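Local atomic coordinates of beta-agarase AgaA (Microbulbifer thermotolerans, PDB entry 3WZ1), a protein that hydrolyses the beta-1,4-galactosidic linkages of agarose in endo fashion, giving neoagarotetraose as the main final product. Residues Asn112-Ser117 with Ser138-Gln143; Glu144-Arg149 with Gly171-Asp176. All coordinates share one frame; numbering follows the deposited sequence. Where two conformers were deposited one is given.

In the fold
Both contacts lie in the GH16 catalytic domain, a beta-jelly roll, and follow one another along the chain without crossing. The chain passes through residues 112-117 into strand 116-123, returns antiparallel in strand 128-135, and leaves it for the loop 138-143; interaction 1 brings that loop back against the approach to the hairpin. Helix 144-147 follows at once and opens interaction 2, which closes when the chain, after strands 150-158 and 163-165, comes back through strand 173-174, paired antiparallel with strand 150-158. The two contacts touch where Ser138 O packs on Ala147 CB at 3.5 Å, so the open end of the hairpin adjoins helix 144-147 and, through it, strand 173-174.

Interaction 1. Residues Asn112-Ser117 with Ser138-Gln143; sequences NMVLAS and SDRPGQ
Asn112 grips Asp139 twice with one carboxamide. Its OD1 accepts from Asp139 N at 2.8 Å, the donor lying in the carbonyl plane although the N-H is bent (137°), while ND2 gives a nearly straight bond to Asp139 OD2 at 3.0 Å. Asp139 OD2 lies near the plane of the Asn112 amide, whereas ND2 meets it from above the carboxylate plane, the two planes standing 82° apart. Chi1 of -175° puts Asn112 CG anti to the backbone N, and chi2 then sets the turn of the carboxamide. Beside this pair, Ser138 N donates weakly to Met113 O. Val114 CG1 packs on Ser138 OG and sits 3.6 Å above the centre of the Arg140 guanidinium, whose NE makes a salt bridge with Glu255 and whose NH2 reaches Thr250 O.

Behind this first shell the loop is set by its own bonds: Ser138 OG accepts from Arg140 N at 3.0 Å, an ST turn, and a type II turn runs from Arg140 to Gln143. A water joins Ser138 OG at 2.7 Å and, weakly, Asn112 O. The two hydrogen bonds hold the rotation of the Asn112 carboxamide, and the carboxylate's negative charge would probably polarise the Asn112 ND2-H bond.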
# COMPACT_ATOMS: atom_id res chain seq x y z
N ASN A 112 -1.90 -11.65 9.03
CA ASN A 112 -0.97 -12.68 9.42
C ASN A 112 -1.02 -13.79 8.39
O ASN A 112 -1.49 -14.90 8.65
CB ASN A 112 -1.32 -13.16 10.82
CG ASN A 112 -0.34 -14.16 11.38
OD1 ASN A 112 0.64 -14.54 10.75
ND2 ASN A 112 -0.62 -14.58 12.62
N MET A 113 -0.52 -13.46 7.21
CA MET A 113 -0.62 -14.29 6.03
C MET A 113 0.62 -14.12 5.17
O MET A 113 1.36 -13.13 5.29
CB MET A 113 -1.83 -13.89 5.20
CG MET A 113 -3.18 -13.94 5.89
SD MET A 113 -3.78 -15.62 6.15
CE MET A 113 -4.72 -15.89 4.64
N VAL A 114 0.84 -15.07 4.26
CA VAL A 114 1.92 -14.96 3.29
C VAL A 114 1.60 -14.00 2.15
O VAL A 114 2.46 -13.65 1.33
CB VAL A 114 2.36 -16.32 2.73
CG1 VAL A 114 2.90 -17.19 3.85
CG2 VAL A 114 1.22 -17.03 1.97
N LEU A 115 0.33 -13.61 2.07
CA LEU A 115 -0.11 -12.58 1.14
C LEU A 115 0.56 -11.26 1.41
O LEU A 115 0.86 -10.93 2.56
CB LEU A 115 -1.62 -12.39 1.30
CG LEU A 115 -2.49 -13.61 1.05
CD1 LEU A 115 -3.88 -13.40 1.59
CD2 LEU A 115 -2.53 -13.89 -0.45
N ALA A 116 0.71 -10.46 0.36
CA ALA A 116 1.09 -9.06 0.53
C ALA A 116 -0.08 -8.26 1.10
O ALA A 116 -1.19 -8.36 0.58
CB ALA A 116 1.51 -8.46 -0.81
N SER A 117 0.18 -7.48 2.16
CA SER A 117 -0.71 -6.42 2.65
C SER A 117 -0.15 -5.12 2.08
O SER A 117 1.02 -4.79 2.32
CB SER A 117 -0.76 -6.36 4.18
OG SER A 117 -1.28 -7.56 4.75
N SER A 138 3.04 -13.11 7.72
CA SER A 138 2.95 -14.51 8.15
C SER A 138 3.84 -14.89 9.32
O SER A 138 5.05 -14.65 9.28
CB SER A 138 3.32 -15.43 7.01
OG SER A 138 3.12 -16.77 7.44
N ASP A 139 3.24 -15.55 10.31
CA ASP A 139 3.97 -16.15 11.43
C ASP A 139 4.36 -17.61 11.15
O ASP A 139 4.76 -18.32 12.09
CB ASP A 139 3.15 -16.02 12.73
CG ASP A 139 1.85 -16.85 12.74
OD1 ASP A 139 1.57 -17.58 11.77
OD2 ASP A 139 1.08 -16.73 13.74
N ARG A 140 4.28 -18.06 9.90
CA ARG A 140 4.70 -19.44 9.57
C ARG A 140 6.13 -19.68 10.00
O ARG A 140 7.00 -18.82 9.81
CB ARG A 140 4.67 -19.71 8.08
CG ARG A 140 3.30 -20.00 7.50
CD ARG A 140 3.48 -20.37 6.04
NE ARG A 140 2.21 -20.48 5.32
CZ ARG A 140 2.12 -20.80 4.04
NH1 ARG A 140 3.19 -21.07 3.31
NH2 ARG A 140 0.92 -20.85 3.48
N PRO A 141 6.42 -20.86 10.56
CA PRO A 141 7.84 -21.18 10.71
C PRO A 141 8.59 -21.13 9.38
O PRO A 141 8.12 -21.67 8.39
CB PRO A 141 7.82 -22.61 11.28
CG PRO A 141 6.47 -22.80 11.87
CD PRO A 141 5.54 -21.94 11.04
N GLY A 142 9.76 -20.49 9.35
CA GLY A 142 10.51 -20.31 8.12
C GLY A 142 10.20 -19.02 7.36
O GLY A 142 10.78 -18.80 6.27
N GLN A 143 9.26 -18.24 7.90
CA GLN A 143 8.93 -16.91 7.36
C GLN A 143 9.28 -15.78 8.29
O GLN A 143 8.90 -14.62 8.04
CB GLN A 143 7.43 -16.80 7.02
CG GLN A 143 6.99 -17.70 5.88
CD GLN A 143 7.75 -17.41 4.61
OE1 GLN A 143 7.74 -16.29 4.10
NE2 GLN A 143 8.45 -18.41 4.09
O HOH W 1 0.50 -17.40 7.40

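Interaction 2. Residues Glu144-Arg149 with Gly171-Asp176; sequences EWYAER and GSWYAD
Trp145 O is gripped by two donors, Glu148 N and, in the conformer given here of the two deposited for Arg149, Arg149 NH1, at 2.9 Å on a lone pair of Trp145 O, which lies near the guanidinium plane. This carbonyl belongs to the weakly bonded helix 144-147, which meets strand 173-174 of the jelly roll through an aromatic cluster of Trp145, Tyr146 and Trp173. Tyr146 turns its edge toward the face of Trp173 in an offset edge-to-face pair, planes 78° apart, with CD1 3.7 Å from Trp173 CZ3. Trp145 meets the same indole obliquely, its CH2 3.6 Å from Trp173 CB. In the same conformer the Arg149 guanidinium lies between Trp145 NE1, 3.2 Å above its centre, and Ala175 CB over the opposite face, while Arg149 CD rests near Trp173 CB.

Outside the cluster, Trp173 stacks on His151, and Tyr146 forms a cation-pi contact with Arg244. The Trp173 side chain is about 6 Å from that of Glu134, the predicted proton donor, consistent with a place beside the active-site cleft. Between the two backbones, Arg149 CA makes a CA-H...O contact with Tyr174 O at 3.2 Å.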
# COMPACT_ATOMS: atom_id res chain seq x y z
N GLU A 144 10.04 -16.07 9.35
CA GLU A 144 10.33 -15.07 10.35
C GLU A 144 11.06 -13.84 9.78
O GLU A 144 10.81 -12.72 10.20
CB GLU A 144 11.15 -15.70 11.49
CG GLU A 144 10.36 -16.77 12.26
CD GLU A 144 10.47 -18.18 11.70
OE1 GLU A 144 11.10 -18.45 10.63
OE2 GLU A 144 9.94 -19.10 12.36
N TRP A 145 11.93 -14.05 8.80
CA TRP A 145 12.67 -12.94 8.21
C TRP A 145 11.69 -11.93 7.60
O TRP A 145 11.79 -10.72 7.83
CB TRP A 145 13.65 -13.41 7.12
CG TRP A 145 14.56 -12.32 6.65
CD1 TRP A 145 15.76 -11.96 7.20
CD2 TRP A 145 14.35 -11.42 5.55
NE1 TRP A 145 16.31 -10.93 6.52
CE2 TRP A 145 15.47 -10.56 5.50
CE3 TRP A 145 13.34 -11.26 4.59
CZ2 TRP A 145 15.59 -9.56 4.55
CZ3 TRP A 145 13.49 -10.26 3.64
CH2 TRP A 145 14.60 -9.43 3.63
N TYR A 146 10.72 -12.44 6.84
CA TYR A 146 9.76 -11.54 6.20
C TYR A 146 8.84 -10.85 7.20
O TYR A 146 8.45 -9.69 7.03
CB TYR A 146 8.93 -12.29 5.14
CG TYR A 146 9.76 -12.60 3.91
CD1 TYR A 146 9.99 -11.63 2.95
CD2 TYR A 146 10.35 -13.85 3.71
CE1 TYR A 146 10.78 -11.86 1.83
CE2 TYR A 146 11.12 -14.10 2.58
CZ TYR A 146 11.32 -13.11 1.64
OH TYR A 146 12.09 -13.36 0.52
N ALA A 147 8.50 -11.54 8.28
CA ALA A 147 7.63 -10.98 9.30
C ALA A 147 8.24 -9.78 10.03
O ALA A 147 7.52 -8.98 10.62
CB ALA A 147 7.24 -12.06 10.30
N GLU A 148 9.56 -9.67 9.99
CA GLU A 148 10.26 -8.53 10.58
C GLU A 148 10.61 -7.43 9.59
O GLU A 148 11.33 -6.48 9.96
CB GLU A 148 11.50 -9.02 11.34
CG GLU A 148 11.11 -9.84 12.54
CD GLU A 148 12.25 -10.48 13.30
OE1 GLU A 148 13.42 -10.19 13.02
OE2 GLU A 148 11.94 -11.29 14.20
N ARG A 149 10.07 -7.48 8.37
CA ARG A 149 10.50 -6.58 7.30
C ARG A 149 9.29 -5.83 6.67
O ARG A 149 8.21 -6.39 6.54
CB ARG A 149 11.24 -7.39 6.22
CG ARG A 149 12.38 -8.28 6.75
CD ARG A 149 13.72 -7.64 6.50
NE ARG A 149 14.91 -7.89 7.35
CZ ARG A 149 15.10 -8.70 8.41
NH1 ARG A 149 14.22 -9.56 8.91
NH2 ARG A 149 16.29 -8.63 8.98
N GLY A 171 18.61 -2.39 1.75
CA GLY A 171 17.82 -1.46 2.51
C GLY A 171 16.39 -1.31 2.02
O GLY A 171 15.58 -0.72 2.70
N SER A 172 16.07 -1.91 0.87
CA SER A 172 14.67 -1.93 0.41
C SER A 172 13.79 -2.88 1.23
O SER A 172 12.56 -2.88 1.06
CB SER A 172 14.60 -2.28 -1.08
OG SER A 172 15.01 -3.63 -1.31
N TRP A 173 14.39 -3.70 2.09
CA TRP A 173 13.64 -4.47 3.07
C TRP A 173 14.02 -4.00 4.47
O TRP A 173 15.12 -4.28 4.98
CB TRP A 173 13.91 -5.97 2.92
CG TRP A 173 13.46 -6.54 1.63
CD1 TRP A 173 14.15 -6.57 0.45
CD2 TRP A 173 12.21 -7.20 1.38
NE1 TRP A 173 13.41 -7.19 -0.52
CE2 TRP A 173 12.22 -7.59 0.03
CE3 TRP A 173 11.09 -7.49 2.17
CZ2 TRP A 173 11.14 -8.25 -0.56
CZ3 TRP A 173 10.03 -8.16 1.58
CH2 TRP A 173 10.08 -8.54 0.24
N TYR A 174 13.13 -3.23 5.08
CA TYR A 174 13.41 -2.51 6.31
C TYR A 174 13.01 -3.31 7.55
O TYR A 174 11.85 -3.73 7.68
CB TYR A 174 12.69 -1.15 6.31
CG TYR A 174 12.81 -0.45 7.65
CD1 TYR A 174 13.96 0.25 7.98
CD2 TYR A 174 11.81 -0.55 8.61
CE1 TYR A 174 14.10 0.85 9.21
CE2 TYR A 174 11.94 0.05 9.85
CZ TYR A 174 13.10 0.74 10.14
OH TYR A 174 13.25 1.34 11.37
N ALA A 175 13.95 -3.46 8.49
CA ALA A 175 13.68 -3.98 9.83
C ALA A 175 14.17 -2.92 10.83
O ALA A 175 15.13 -2.22 10.53
CB ALA A 175 14.42 -5.30 10.05
N ASP A 176 13.56 -2.86 12.01
CA ASP A 176 13.92 -1.82 12.99
C ASP A 176 15.10 -2.17 13.88
O ASP A 176 15.57 -1.33 14.64
CB ASP A 176 12.70 -1.37 13.81
CG ASP A 176 12.19 -2.40 14.82
OD1 ASP A 176 12.65 -3.57 14.85
OD2 ASP A 176 11.28 -2.03 15.59
O HOH W 2 11.76 -5.34 12.39